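Local coordinates for protein transcription termination factor FttA (Methanosarcina mazei, PDB 2XR1) that probably terminates transcription by cutting nascent RNA at the exit channel of RNA polymerase, using two zinc ions for its nuclease activity, at residues B[189-201]-B[604-616]. Numbering follows the deposited sequence.
With ZN (zinc ion), chain F.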
loop_
_atom_site.group_PDB
_atom_site.type_symbol
_atom_site.label_atom_id
_atom_site.label_comp_id
_atom_site.label_asym_id
_atom_site.label_seq_id
_atom_site.Cartn_x
_atom_site.Cartn_y
_atom_site.Cartn_z
ATOM N N LEU B 189 -5.795 -2.228 -6.677
ATOM C CA LEU B 189 -6.622 -3.110 -5.915
ATOM C C LEU B 189 -7.381 -4.136 -6.765
ATOM O O LEU B 189 -8.129 -4.948 -6.229
ATOM C CB LEU B 189 -7.601 -2.291 -5.127
ATOM C CG LEU B 189 -6.959 -1.300 -4.166
ATOM C CD1 LEU B 189 -8.042 -0.348 -3.654
ATOM C CD2 LEU B 189 -6.278 -1.997 -3.003
ATOM N N GLY B 190 -7.196 -4.078 -8.072
ATOM C CA GLY B 190 -7.731 -5.047 -9.001
ATOM C C GLY B 190 -7.563 -4.480 -10.393
ATOM O O GLY B 190 -7.491 -3.292 -10.541
ATOM N N GLY B 191 -7.527 -5.325 -11.408
ATOM C CA GLY B 191 -7.410 -4.860 -12.783
ATOM C C GLY B 191 -5.985 -4.899 -13.327
ATOM O O GLY B 191 -5.682 -4.276 -14.357
ATOM N N CYS B 192 -5.123 -5.663 -12.655
ATOM C CA CYS B 192 -3.722 -5.725 -13.019
ATOM C C CYS B 192 -3.351 -7.143 -13.394
ATOM O O CYS B 192 -3.604 -8.093 -12.649
ATOM C CB CYS B 192 -2.845 -5.155 -11.890
ATOM S SG CYS B 192 -3.123 -3.320 -11.690
ATOM N N LYS B 193 -2.768 -7.275 -14.579
ATOM C CA LYS B 193 -2.427 -8.590 -15.143
ATOM C C LYS B 193 -3.680 -9.435 -15.279
ATOM O O LYS B 193 -3.617 -10.657 -15.295
ATOM C CB LYS B 193 -1.350 -9.292 -14.314
ATOM C CG LYS B 193 0.022 -8.618 -14.368
ATOM C CD LYS B 193 0.998 -9.358 -13.474
ATOM C CE LYS B 193 2.453 -8.915 -13.609
ATOM N NZ LYS B 193 2.688 -7.559 -13.059
ATOM N N GLU B 194 -4.821 -8.749 -15.377
ATOM C CA GLU B 194 -6.131 -9.383 -15.586
ATOM C C GLU B 194 -7.047 -8.340 -16.260
ATOM O O GLU B 194 -6.785 -7.150 -16.260
ATOM C CB GLU B 194 -6.742 -9.891 -14.272
ATOM C CG GLU B 194 -7.031 -8.770 -13.272
ATOM C CD GLU B 194 -7.298 -9.217 -11.809
ATOM O OE1 GLU B 194 -7.237 -10.436 -11.439
ATOM O OE2 GLU B 194 -7.573 -8.299 -11.012
ATOM N N VAL B 195 -8.089 -8.826 -16.889
ATOM C CA VAL B 195 -9.208 -7.989 -17.281
ATOM C C VAL B 195 -10.211 -8.225 -16.206
ATOM O O VAL B 195 -10.400 -9.365 -15.802
ATOM C CB VAL B 195 -9.790 -8.444 -18.611
ATOM C CG1 VAL B 195 -11.070 -7.786 -18.828
ATOM C CG2 VAL B 195 -8.799 -8.104 -19.744
ATOM N N GLY B 196 -10.835 -7.201 -15.681
ATOM C CA GLY B 196 -11.779 -7.423 -14.607
ATOM C C GLY B 196 -11.377 -6.732 -13.325
ATOM O O GLY B 196 -10.206 -6.597 -13.041
ATOM N N ARG B 197 -12.404 -6.283 -12.596
ATOM C CA ARG B 197 -12.340 -5.668 -11.281
ATOM C C ARG B 197 -11.289 -4.578 -11.131
ATOM O O ARG B 197 -10.614 -4.509 -10.119
ATOM C CB ARG B 197 -12.229 -6.714 -10.184
ATOM C CG ARG B 197 -11.062 -7.678 -10.326
ATOM C CD ARG B 197 -10.754 -8.426 -9.022
ATOM N NE ARG B 197 -9.500 -9.126 -9.155
ATOM C CZ ARG B 197 -8.971 -9.916 -8.243
ATOM N NH1 ARG B 197 -9.587 -10.112 -7.086
ATOM N NH2 ARG B 197 -7.814 -10.529 -8.510
ATOM N N SER B 198 -11.194 -3.727 -12.148
ATOM C CA SER B 198 -10.442 -2.520 -12.109
ATOM C C SER B 198 -10.820 -1.737 -10.885
ATOM O O SER B 198 -12.022 -1.604 -10.548
ATOM C CB SER B 198 -10.739 -1.670 -13.340
ATOM O OG SER B 198 -10.096 -2.151 -14.538
ATOM N N CYS B 199 -9.786 -1.205 -10.229
ATOM C CA CYS B 199 -9.936 -0.436 -9.003
ATOM C C CYS B 199 -8.535 0.041 -8.571
ATOM O O CYS B 199 -7.648 -0.785 -8.371
ATOM C CB CYS B 199 -10.562 -1.299 -7.910
ATOM S SG CYS B 199 -10.887 -0.392 -6.387
ATOM N N PHE B 200 -8.320 1.351 -8.498
ATOM C CA PHE B 200 -7.003 1.910 -8.253
ATOM C C PHE B 200 -7.104 2.996 -7.194
ATOM O O PHE B 200 -8.104 3.716 -7.073
ATOM C CB PHE B 200 -6.433 2.492 -9.557
ATOM C CG PHE B 200 -6.111 1.460 -10.570
ATOM C CD1 PHE B 200 -4.825 0.862 -10.605
ATOM C CD2 PHE B 200 -7.069 1.021 -11.448
ATOM C CE1 PHE B 200 -4.524 -0.130 -11.517
ATOM C CE2 PHE B 200 -6.768 -0.009 -12.373
ATOM C CZ PHE B 200 -5.495 -0.579 -12.410
ATOM N N LEU B 201 -6.061 3.157 -6.411
ATOM C CA LEU B 201 -6.075 4.238 -5.417
ATOM C C LEU B 201 -4.990 5.208 -5.779
ATOM O O LEU B 201 -3.883 4.792 -5.899
ATOM C CB LEU B 201 -5.851 3.699 -4.030
ATOM C CG LEU B 201 -6.094 4.730 -2.941
ATOM C CD1 LEU B 201 -7.571 4.941 -2.790
ATOM C CD2 LEU B 201 -5.343 4.296 -1.578
ATOM N N PHE B 604 2.465 2.945 -17.035
ATOM C CA PHE B 604 2.165 1.731 -16.360
ATOM C C PHE B 604 1.046 1.072 -17.107
ATOM O O PHE B 604 0.233 1.761 -17.728
ATOM C CB PHE B 604 1.722 2.033 -14.944
ATOM C CG PHE B 604 2.817 2.532 -14.095
ATOM C CD1 PHE B 604 3.715 1.654 -13.516
ATOM C CD2 PHE B 604 3.025 3.880 -13.928
ATOM C CE1 PHE B 604 4.751 2.137 -12.733
ATOM C CE2 PHE B 604 4.043 4.331 -13.169
ATOM C CZ PHE B 604 4.894 3.458 -12.571
ATOM N N THR B 605 0.978 -0.249 -17.080
ATOM C CA THR B 605 -0.051 -0.917 -17.859
ATOM C C THR B 605 -0.950 -1.805 -16.990
ATOM O O THR B 605 -0.554 -2.269 -15.979
ATOM C CB THR B 605 0.580 -1.697 -19.012
ATOM O OG1 THR B 605 1.475 -2.672 -18.484
ATOM C CG2 THR B 605 1.326 -0.770 -19.924
ATOM N N GLU B 606 -2.163 -2.012 -17.426
ATOM C CA GLU B 606 -3.183 -2.699 -16.686
ATOM C C GLU B 606 -4.281 -3.133 -17.650
ATOM O O GLU B 606 -4.177 -2.895 -18.841
ATOM C CB GLU B 606 -3.756 -1.814 -15.566
ATOM C CG GLU B 606 -4.102 -0.396 -15.940
ATOM C CD GLU B 606 -5.593 -0.121 -16.274
ATOM O OE1 GLU B 606 -6.536 -0.770 -15.723
ATOM O OE2 GLU B 606 -5.830 0.829 -17.080
ATOM N N HIS B 607 -5.298 -3.829 -17.147
ATOM C CA HIS B 607 -6.466 -4.205 -17.968
ATOM C C HIS B 607 -6.039 -4.967 -19.226
ATOM O O HIS B 607 -6.265 -4.541 -20.343
ATOM C CB HIS B 607 -7.252 -2.978 -18.306
ATOM C CG HIS B 607 -8.637 -3.240 -18.773
ATOM N ND1 HIS B 607 -8.911 -3.706 -20.032
ATOM C CD2 HIS B 607 -9.836 -2.993 -18.192
ATOM C CE1 HIS B 607 -10.221 -3.780 -20.195
ATOM N NE2 HIS B 607 -10.806 -3.348 -19.095
ATOM N N GLY B 608 -5.402 -6.106 -18.996
ATOM C CA GLY B 608 -5.082 -7.052 -20.044
ATOM C C GLY B 608 -4.740 -8.355 -19.374
ATOM O O GLY B 608 -4.538 -8.382 -18.169
ATOM N N ASP B 609 -4.686 -9.456 -20.113
ATOM C CA ASP B 609 -4.179 -10.659 -19.495
ATOM C C ASP B 609 -2.682 -10.458 -19.244
ATOM O O ASP B 609 -2.088 -9.539 -19.793
ATOM C CB ASP B 609 -4.522 -11.897 -20.306
ATOM C CG ASP B 609 -3.903 -11.908 -21.711
ATOM O OD1 ASP B 609 -2.708 -11.515 -21.898
ATOM O OD2 ASP B 609 -4.624 -12.385 -22.638
ATOM N N GLU B 610 -2.090 -11.268 -18.376
ATOM C CA GLU B 610 -0.719 -11.032 -17.927
ATOM C C GLU B 610 0.248 -10.724 -19.053
ATOM O O GLU B 610 0.889 -9.683 -19.034
ATOM C CB GLU B 610 -0.176 -12.214 -17.129
ATOM C CG GLU B 610 1.136 -11.886 -16.443
ATOM C CD GLU B 610 1.623 -12.994 -15.550
ATOM O OE1 GLU B 610 1.155 -14.167 -15.717
ATOM O OE2 GLU B 610 2.490 -12.674 -14.700
ATOM N N LYS B 611 0.357 -11.621 -20.022
ATOM C CA LYS B 611 1.268 -11.416 -21.148
ATOM C C LYS B 611 0.953 -10.102 -21.876
ATOM O O LYS B 611 1.826 -9.413 -22.324
ATOM C CB LYS B 611 1.196 -12.597 -22.123
ATOM C CG LYS B 611 2.382 -12.695 -23.064
ATOM C CD LYS B 611 2.098 -13.558 -24.328
ATOM C CE LYS B 611 3.399 -13.808 -25.148
ATOM N NZ LYS B 611 4.604 -12.894 -24.806
ATOM N N ALA B 612 -0.306 -9.727 -21.965
ATOM C CA ALA B 612 -0.649 -8.502 -22.675
ATOM C C ALA B 612 -0.001 -7.306 -21.981
ATOM O O ALA B 612 0.586 -6.477 -22.649
ATOM C CB ALA B 612 -2.221 -8.337 -22.822
ATOM N N CYS B 613 -0.127 -7.215 -20.657
ATOM C CA CYS B 613 0.357 -6.025 -19.928
ATOM C C CYS B 613 1.851 -5.941 -19.995
ATOM O O CYS B 613 2.398 -4.904 -20.223
ATOM C CB CYS B 613 -0.086 -6.046 -18.464
ATOM S SG CYS B 613 -1.935 -5.910 -18.214
ATOM N N VAL B 614 2.507 -7.067 -19.800
ATOM C CA VAL B 614 3.963 -7.124 -19.784
ATOM C C VAL B 614 4.565 -6.881 -21.181
ATOM O O VAL B 614 5.593 -6.206 -21.319
ATOM C CB VAL B 614 4.425 -8.504 -19.152
ATOM C CG1 VAL B 614 5.918 -8.745 -19.302
ATOM C CG2 VAL B 614 3.962 -8.572 -17.654
ATOM N N ASP B 615 3.915 -7.409 -22.205
ATOM C CA ASP B 615 4.366 -7.205 -23.586
ATOM C C ASP B 615 4.264 -5.735 -23.985
ATOM O O ASP B 615 5.196 -5.148 -24.504
ATOM C CB ASP B 615 3.494 -8.017 -24.551
ATOM C CG ASP B 615 4.154 -8.255 -25.916
ATOM O OD1 ASP B 615 4.906 -7.360 -26.449
ATOM O OD2 ASP B 615 3.885 -9.374 -26.468
ATOM N N LEU B 616 3.118 -5.140 -23.738
ATOM C CA LEU B 616 2.952 -3.756 -24.049
ATOM C C LEU B 616 3.951 -2.892 -23.268
ATOM O O LEU B 616 4.559 -1.981 -23.833
ATOM C CB LEU B 616 1.506 -3.316 -23.784
ATOM C CG LEU B 616 1.214 -1.884 -24.192
ATOM C CD1 LEU B 616 1.354 -1.713 -25.697
ATOM C CD2 LEU B 616 -0.152 -1.442 -23.716
HETATM ZN ZN ZN F . -12.871 -2.695 -19.119
HETATM O O HOH W 1 -0.919 -4.909 -15.229
#
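His-607 N donates a hydrogen bond to Gly-191 O (2.9 Å, N-H...O 162°), in the loop after strand 185-190, and His-607 NE2 binds a zinc ion at 2.2 Å. In this metallo-beta-lactamase fold the backbone of a metal ligand is held by one loop while its ring is placed by the zinc and by Thr-382. Glu-194 O adds a CA-H...O contact with His-607 CA at 3.4 Å, while the bond to it from Gly-608 N is weak. Ser-198 OG lies in the imidazole plane at its edge, 3.8 Å from His-607 CD2, and ND1 is hydrogen-bonded to Thr-382 OG1. Asp-249, His-250 and Asp-355 complete this zinc site.

Glu-606 can be followed outward from its backbone. CB meets Gly-191 O at 3.4 Å and CG packs on Phe-200 CZ; a bend at chi2 (98°) then turns the carboxylate toward the Phe-200 CE2–CZ side, the two planes nearly perpendicular, with CD 3.9 Å from CZ and OE1 3.4 Å from CE2. Toward the helix, Lys-193 CG and CD pass at a slant beside Glu-610 CG, and NZ is hydrogen-bonded to Thr-632 OG1 and Leu-631 O. A water bridges Lys-193 N to Thr-605 O.

The contact thus joins the loop between the antiparallel strands 185-190 and 199-203 of one sheet to the turn linking strand 602-606 of the second sheet with helix 610-624, which Asp-609 N-caps; strands 376-380 and 627-630 flank strand 602-606.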